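Local coordinates for uncharacterized protein (Bdellovibrio bacteriovorus, PDB 3TM8), which is of undetermined activity but belongs to the HD-GYP class of cyclic-di-GMP phosphodiesterases and holds two iron ions in its helical HD domain, at residues A[160-163]-A[164-168]; A[170-173]-A[174-178]; A[287-291]-A[292-296]. One frame throughout, in Å; residues are numbered along the deposited sequence.

Contact 1 (A[160-163]-A[164-168])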
# COMPACT_ATOMS: atom_id res chain seq x y z
N ILE A 160 4.53 -5.34 -9.50
CA ILE A 160 3.10 -5.57 -9.32
C ILE A 160 2.36 -4.25 -9.51
O ILE A 160 2.21 -3.46 -8.58
CB ILE A 160 2.80 -6.17 -7.93
CG1 ILE A 160 3.72 -7.37 -7.64
CG2 ILE A 160 1.33 -6.57 -7.83
CD1 ILE A 160 3.64 -7.87 -6.21
N GLU A 161 1.90 -4.01 -10.74
CA GLU A 161 1.29 -2.74 -11.09
C GLU A 161 -0.02 -2.51 -10.34
O GLU A 161 -0.80 -3.43 -10.13
CB GLU A 161 1.07 -2.67 -12.60
CG GLU A 161 0.50 -1.34 -13.08
CD GLU A 161 0.35 -1.26 -14.59
OE1 GLU A 161 0.80 -2.20 -15.29
OE2 GLU A 161 -0.23 -0.26 -15.08
N ASN A 162 -0.26 -1.26 -9.96
CA ASN A 162 -1.50 -0.89 -9.30
C ASN A 162 -2.56 -0.58 -10.35
O ASN A 162 -2.93 0.58 -10.57
CB ASN A 162 -1.24 0.31 -8.38
CG ASN A 162 -2.41 0.63 -7.46
OD1 ASN A 162 -3.49 0.04 -7.56
ND2 ASN A 162 -2.20 1.58 -6.55
N THR A 163 -3.05 -1.62 -11.02
CA THR A 163 -3.94 -1.47 -12.17
C THR A 163 -5.25 -0.77 -11.85
O THR A 163 -5.80 -0.02 -12.67
CB THR A 163 -4.22 -2.84 -12.87
OG1 THR A 163 -5.05 -3.67 -12.04
CG2 THR A 163 -2.92 -3.56 -13.18
N ASP A 164 -5.76 -1.00 -10.64
CA ASP A 164 -7.05 -0.46 -10.23
C ASP A 164 -6.90 0.85 -9.46
O ASP A 164 -7.89 1.44 -9.03
CB ASP A 164 -7.81 -1.49 -9.38
CG ASP A 164 -8.16 -2.74 -10.16
OD1 ASP A 164 -8.56 -2.65 -11.34
OD2 ASP A 164 -8.04 -3.84 -9.57
N LYS A 165 -5.66 1.30 -9.28
CA LYS A 165 -5.36 2.60 -8.67
C LYS A 165 -5.92 2.73 -7.25
O LYS A 165 -6.46 3.77 -6.89
CB LYS A 165 -5.89 3.74 -9.54
CG LYS A 165 -5.57 3.59 -11.01
CD LYS A 165 -4.08 3.67 -11.27
CE LYS A 165 -3.79 3.50 -12.76
NZ LYS A 165 -2.36 3.73 -13.09
N THR A 166 -5.78 1.68 -6.44
CA THR A 166 -6.34 1.70 -5.10
C THR A 166 -5.37 2.28 -4.07
O THR A 166 -4.14 2.22 -4.24
CB THR A 166 -6.75 0.30 -4.62
OG1 THR A 166 -5.59 -0.54 -4.55
CG2 THR A 166 -7.76 -0.31 -5.58
N ILE A 167 -5.92 2.83 -3.00
CA ILE A 167 -5.11 3.47 -1.98
C ILE A 167 -4.36 2.46 -1.11
O ILE A 167 -3.31 2.77 -0.56
CB ILE A 167 -5.91 4.46 -1.10
CG1 ILE A 167 -7.04 3.76 -0.35
CG2 ILE A 167 -6.43 5.62 -1.94
CD1 ILE A 167 -7.79 4.67 0.60
N SER A 168 -4.89 1.24 -0.98
CA SER A 168 -4.19 0.23 -0.20
C SER A 168 -2.98 -0.31 -0.98
O SER A 168 -1.90 -0.45 -0.41
CB SER A 168 -5.13 -0.88 0.23
OG SER A 168 -5.78 -1.43 -0.89
O HOH W 1 -0.66 1.69 -12.78
O HOH W 2 -4.63 -2.35 -8.29
O HOH W 3 -8.99 -0.97 -13.48
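Asn162 and Thr166 meet in a two-pronged amide-to-backbone grip at the type I beta turn that runs from Asn162 to Lys165 and leads into helix 167-185 of the HD domain. The side-chain prongs use both ends of one amide: Asn162 OD1 takes the N-H of Thr166 at 3.0 Å, a donor tilted only modestly from the carbonyl plane, while Asn162 ND2 gives a hydrogen to Thr166 O at 3.1 Å. The second bond is straight (166°), lies close to the amide plane of Asn162 and ends on a lone pair of Thr166 O. With CG anti to the backbone N (chi1 -170°), the amide is carried across the turn to the residue that precedes the helix. Held at both ends, it can hardly rotate.

Among backbone bonds, Lys165 N closes the turn on Asn162 O at 3.1 Å. Overlapping it, an inverse gamma turn is centred on Asn162, with a weak bond from Thr163 N to Glu161 O. Thr166 occupies the N-cap position, and its OG1 makes a weak bond to the N of His169.

Water and the lysine chain add the rest. The Lys165 chain bends at chi2 (-65°), bringing its CD to 3.4 Å from Asn162 O, and NZ goes on to Thr292 O. One water accepts from Lys165 NZ and donates to Glu161 OE2. A second donates to Asn162 OD1 at 2.7 Å and accepts from Asp164 N at 2.9 Å.

Contact 2 (A[170-173]-A[174-178]). With FE (Fe (III) ion), chain D; DMS (dimethyl sulfoxide), chain F.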
# COMPACT_ATOMS: atom_id res chain seq x y z
N HIS A 170 -1.41 1.36 -3.28
CA HIS A 170 -0.55 2.54 -3.29
C HIS A 170 0.19 2.69 -1.95
O HIS A 170 1.38 3.02 -1.92
CB HIS A 170 -1.42 3.76 -3.65
CG HIS A 170 -0.83 5.10 -3.32
ND1 HIS A 170 0.24 5.65 -3.99
CD2 HIS A 170 -1.23 6.03 -2.42
CE1 HIS A 170 0.48 6.86 -3.51
NE2 HIS A 170 -0.40 7.11 -2.56
N GLY A 171 -0.48 2.38 -0.84
CA GLY A 171 0.19 2.39 0.45
C GLY A 171 1.32 1.38 0.51
O GLY A 171 2.41 1.67 1.02
N VAL A 172 1.10 0.18 -0.02
CA VAL A 172 2.18 -0.80 -0.03
C VAL A 172 3.36 -0.30 -0.88
O VAL A 172 4.52 -0.38 -0.47
CB VAL A 172 1.72 -2.19 -0.52
CG1 VAL A 172 2.88 -3.17 -0.46
CG2 VAL A 172 0.54 -2.70 0.32
N THR A 173 3.06 0.28 -2.03
CA THR A 173 4.11 0.79 -2.90
C THR A 173 4.90 1.90 -2.22
O THR A 173 6.13 1.89 -2.24
CB THR A 173 3.53 1.28 -4.23
OG1 THR A 173 3.02 0.15 -4.93
CG2 THR A 173 4.62 1.93 -5.07
N VAL A 174 4.19 2.84 -1.62
CA VAL A 174 4.85 3.94 -0.93
C VAL A 174 5.68 3.40 0.24
O VAL A 174 6.79 3.88 0.48
CB VAL A 174 3.83 5.02 -0.52
CG1 VAL A 174 4.46 6.07 0.40
CG2 VAL A 174 3.26 5.69 -1.75
N SER A 175 5.19 2.38 0.94
CA SER A 175 5.97 1.81 2.04
C SER A 175 7.25 1.14 1.54
O SER A 175 8.29 1.19 2.21
CB SER A 175 5.12 0.83 2.85
OG SER A 175 5.09 -0.47 2.27
N THR A 176 7.18 0.52 0.37
CA THR A 176 8.32 -0.16 -0.23
C THR A 176 9.41 0.85 -0.60
O THR A 176 10.59 0.67 -0.27
CB THR A 176 7.88 -0.95 -1.48
OG1 THR A 176 6.77 -1.80 -1.15
CG2 THR A 176 9.01 -1.81 -2.02
N LEU A 177 9.01 1.93 -1.27
CA LEU A 177 9.93 3.00 -1.62
C LEU A 177 10.47 3.65 -0.35
O LEU A 177 11.64 4.02 -0.30
CB LEU A 177 9.25 4.04 -2.48
CG LEU A 177 8.75 3.61 -3.86
CD1 LEU A 177 7.91 4.71 -4.49
CD2 LEU A 177 9.93 3.24 -4.78
N SER A 178 9.64 3.77 0.67
CA SER A 178 10.09 4.37 1.92
C SER A 178 11.15 3.54 2.64
O SER A 178 12.12 4.08 3.19
CB SER A 178 8.91 4.64 2.86
OG SER A 178 8.03 5.63 2.33
FE FE D . -0.64 8.89 -1.41
S DMS F . 3.15 -0.10 -8.71
O DMS F . 2.08 0.23 -7.35
C1 DMS F . 4.09 1.41 -9.06
C2 DMS F . 4.50 -1.11 -8.08
O HOH W 4 -0.54 10.55 -0.35
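The His170 imidazole carries Val174 over one face, one turn further along helix 167-185, in an i to i+4 CH-pi contact: Val174 CG2 sits 3.9 Å from the centroid of the His170 ring, 30° off its normal. Phe293 meets the opposite face of the ring, with planes at about 50°. At the edge, His170 NE2 binds an iron(III) ion at 2.1 Å, and on the other nitrogen ND1 bonds to Asp288 OD2, a second-shell carboxylate that, together with the iron, probably holds the ring's rotation. His203, Asp204, Asn285, a water and a phosphate oxygen also bind this iron, part of the metal centre of the HD domain. Val174 reaches the ring because its CG2 branch lies anti to the carbonyl carbon, which also sets CG2 3.3 Å from His170 O.

Further round the helix, one carbonyl is gripped three times. Val172 O accepts Thr176 N in the helical pattern, Thr176 OG1 at 2.7 Å and Ser175 OG at 2.8 Å. Thr176 OG1 has a second partner in Tyr143 OH of helix 130-149. These bonds satisfy two buried hydroxyls within a helix wrapped by others.

A similar pairing occurs at Val174 O, which Ser178 OG (2.8 Å) and Ser178 N reach from opposite faces of its plane. Thr173 OG1 donates to the oxygen of a bound dimethyl sulfoxide at 2.6 Å.

Contact 3 (A[287-291]-A[292-296]). With PO4 (phosphate ion), chain C.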
# COMPACT_ATOMS: atom_id res chain seq x y z
N MET A 287 6.50 10.63 -5.63
CA MET A 287 6.97 9.83 -6.75
C MET A 287 5.92 8.82 -7.24
O MET A 287 5.66 8.74 -8.44
CB MET A 287 8.32 9.18 -6.44
CG MET A 287 9.46 10.19 -6.27
SD MET A 287 10.05 10.94 -7.80
CE MET A 287 11.17 9.66 -8.36
N ASP A 288 5.28 8.08 -6.34
CA ASP A 288 4.28 7.12 -6.80
C ASP A 288 3.03 7.80 -7.32
O ASP A 288 2.38 7.28 -8.23
CB ASP A 288 3.90 6.07 -5.75
CG ASP A 288 3.07 4.95 -6.35
OD1 ASP A 288 3.49 4.41 -7.39
OD2 ASP A 288 1.99 4.62 -5.82
N ARG A 289 2.67 8.96 -6.77
CA ARG A 289 1.52 9.67 -7.34
C ARG A 289 1.80 9.97 -8.81
O ARG A 289 0.95 9.75 -9.66
CB ARG A 289 1.15 10.94 -6.57
CG ARG A 289 0.44 11.99 -7.45
CD ARG A 289 -0.42 12.97 -6.67
NE ARG A 289 -1.72 12.40 -6.33
CZ ARG A 289 -2.73 12.27 -7.19
NH1 ARG A 289 -2.60 12.66 -8.45
NH2 ARG A 289 -3.87 11.73 -6.77
N LEU A 290 3.00 10.47 -9.12
CA LEU A 290 3.33 10.78 -10.51
C LEU A 290 3.23 9.53 -11.37
O LEU A 290 2.63 9.55 -12.45
CB LEU A 290 4.73 11.40 -10.64
CG LEU A 290 4.86 12.81 -10.06
CD1 LEU A 290 6.25 13.37 -10.35
CD2 LEU A 290 3.78 13.73 -10.59
N ILE A 291 3.83 8.45 -10.89
CA ILE A 291 3.94 7.24 -11.70
C ILE A 291 2.61 6.50 -11.83
O ILE A 291 2.21 6.12 -12.94
CB ILE A 291 5.02 6.33 -11.12
CG1 ILE A 291 6.39 7.00 -11.29
CG2 ILE A 291 4.98 4.96 -11.80
CD1 ILE A 291 7.48 6.40 -10.42
N THR A 292 1.90 6.33 -10.72
CA THR A 292 0.68 5.54 -10.69
C THR A 292 -0.60 6.33 -10.98
O THR A 292 -1.47 5.85 -11.70
CB THR A 292 0.56 4.79 -9.35
OG1 THR A 292 1.61 3.83 -9.28
CG2 THR A 292 -0.79 4.08 -9.23
N PHE A 293 -0.72 7.55 -10.44
CA PHE A 293 -1.94 8.33 -10.61
C PHE A 293 -1.88 9.35 -11.74
O PHE A 293 -2.91 9.83 -12.18
CB PHE A 293 -2.32 9.07 -9.32
CG PHE A 293 -2.65 8.18 -8.15
CD1 PHE A 293 -3.44 7.05 -8.29
CD2 PHE A 293 -2.19 8.52 -6.88
CE1 PHE A 293 -3.75 6.25 -7.19
CE2 PHE A 293 -2.49 7.73 -5.78
CZ PHE A 293 -3.27 6.59 -5.93
N GLU A 294 -0.68 9.69 -12.22
CA GLU A 294 -0.56 10.75 -13.22
C GLU A 294 0.10 10.29 -14.52
O GLU A 294 0.29 11.08 -15.44
CB GLU A 294 0.15 11.98 -12.62
CG GLU A 294 -0.53 12.47 -11.33
CD GLU A 294 -0.17 13.89 -10.90
OE1 GLU A 294 0.53 14.60 -11.66
OE2 GLU A 294 -0.62 14.30 -9.81
N GLY A 295 0.43 9.00 -14.60
CA GLY A 295 0.96 8.43 -15.83
C GLY A 295 2.34 8.90 -16.24
O GLY A 295 2.73 8.79 -17.40
N VAL A 296 3.12 9.41 -15.29
CA VAL A 296 4.46 9.88 -15.60
C VAL A 296 5.42 8.69 -15.68
O VAL A 296 5.46 7.87 -14.77
CB VAL A 296 4.96 10.86 -14.53
CG1 VAL A 296 6.41 11.27 -14.80
CG2 VAL A 296 4.04 12.08 -14.45
P PO4 C . -2.19 11.20 -2.92
O1 PO4 C . -3.08 11.46 -4.10
O2 PO4 C . -1.50 9.86 -3.00
O3 PO4 C . -1.02 12.22 -2.89
O4 PO4 C . -2.97 11.41 -1.63
O HOH W 5 3.85 5.66 -15.13
O HOH W 6 -0.14 5.65 -14.26
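Leu290 O is gripped by two backbone N-H groups: Val296 N at 2.9 Å, nearly straight (164°), and Glu294 N through a weak bond at 3.3 Å. The longer loop closes over Gly295, whose positive phi turns the chain back, and brings Val296 CB to 3.9 Å from Leu290 CB. These bonds lie toward the C-terminal part of helix 276-293, which widens into a pi-type turn at 289-291.

The Arg289 guanidinium is held on several sides. Phe293 CD2 lies over one face, offset toward the rim. At the edge, NH1 forms a salt bridge with the anti lone pair of Glu294 OE2 at 2.9 Å, near the guanidinium plane, while NE and NH2 both donate to a phosphate oxygen, O1, each at 2.8 Å. The bend of the arginine chain at chi3 (-81°) helps present these donors to the anion.

Thr292 OG1 donates to Asp288 OD1, four residues back, at 2.7 Å on its syn side, though well out of the carboxylate plane.

In the fold, backbone atoms of Leu214, Gln216 and Leu218 hydrogen-bond the Arg289 and Glu294 side chains, while Leu290 and Val296 pack on helix 301-308, Ile291 on helix 315-325 and Asp288 on helix 167-185.

How the contacts relate
Contact 2 supplies an iron ligand, contact 3 its second shell, and contact 1 lies beside the pocket, with the Asn162 side chain about 9 Å from the iron. Contact 1 leads into helix 167-185 and contact 2 lies on it, with Asn162 ND2 3.4 Å from His170 N. Contact 3 reaches both from helix 276-293: Asp288 OD2 is 2.7 Å from His170 ND1, probably aligning the iron ligand, and Thr292 O is 2.7 Å from Lys165 NZ. The phosphate held by Arg289 also binds the iron of contact 2 through its O2. Asn162, Thr173 and Thr292, one from each contact, border the bound dimethyl sulfoxide, which may mark a small pocket.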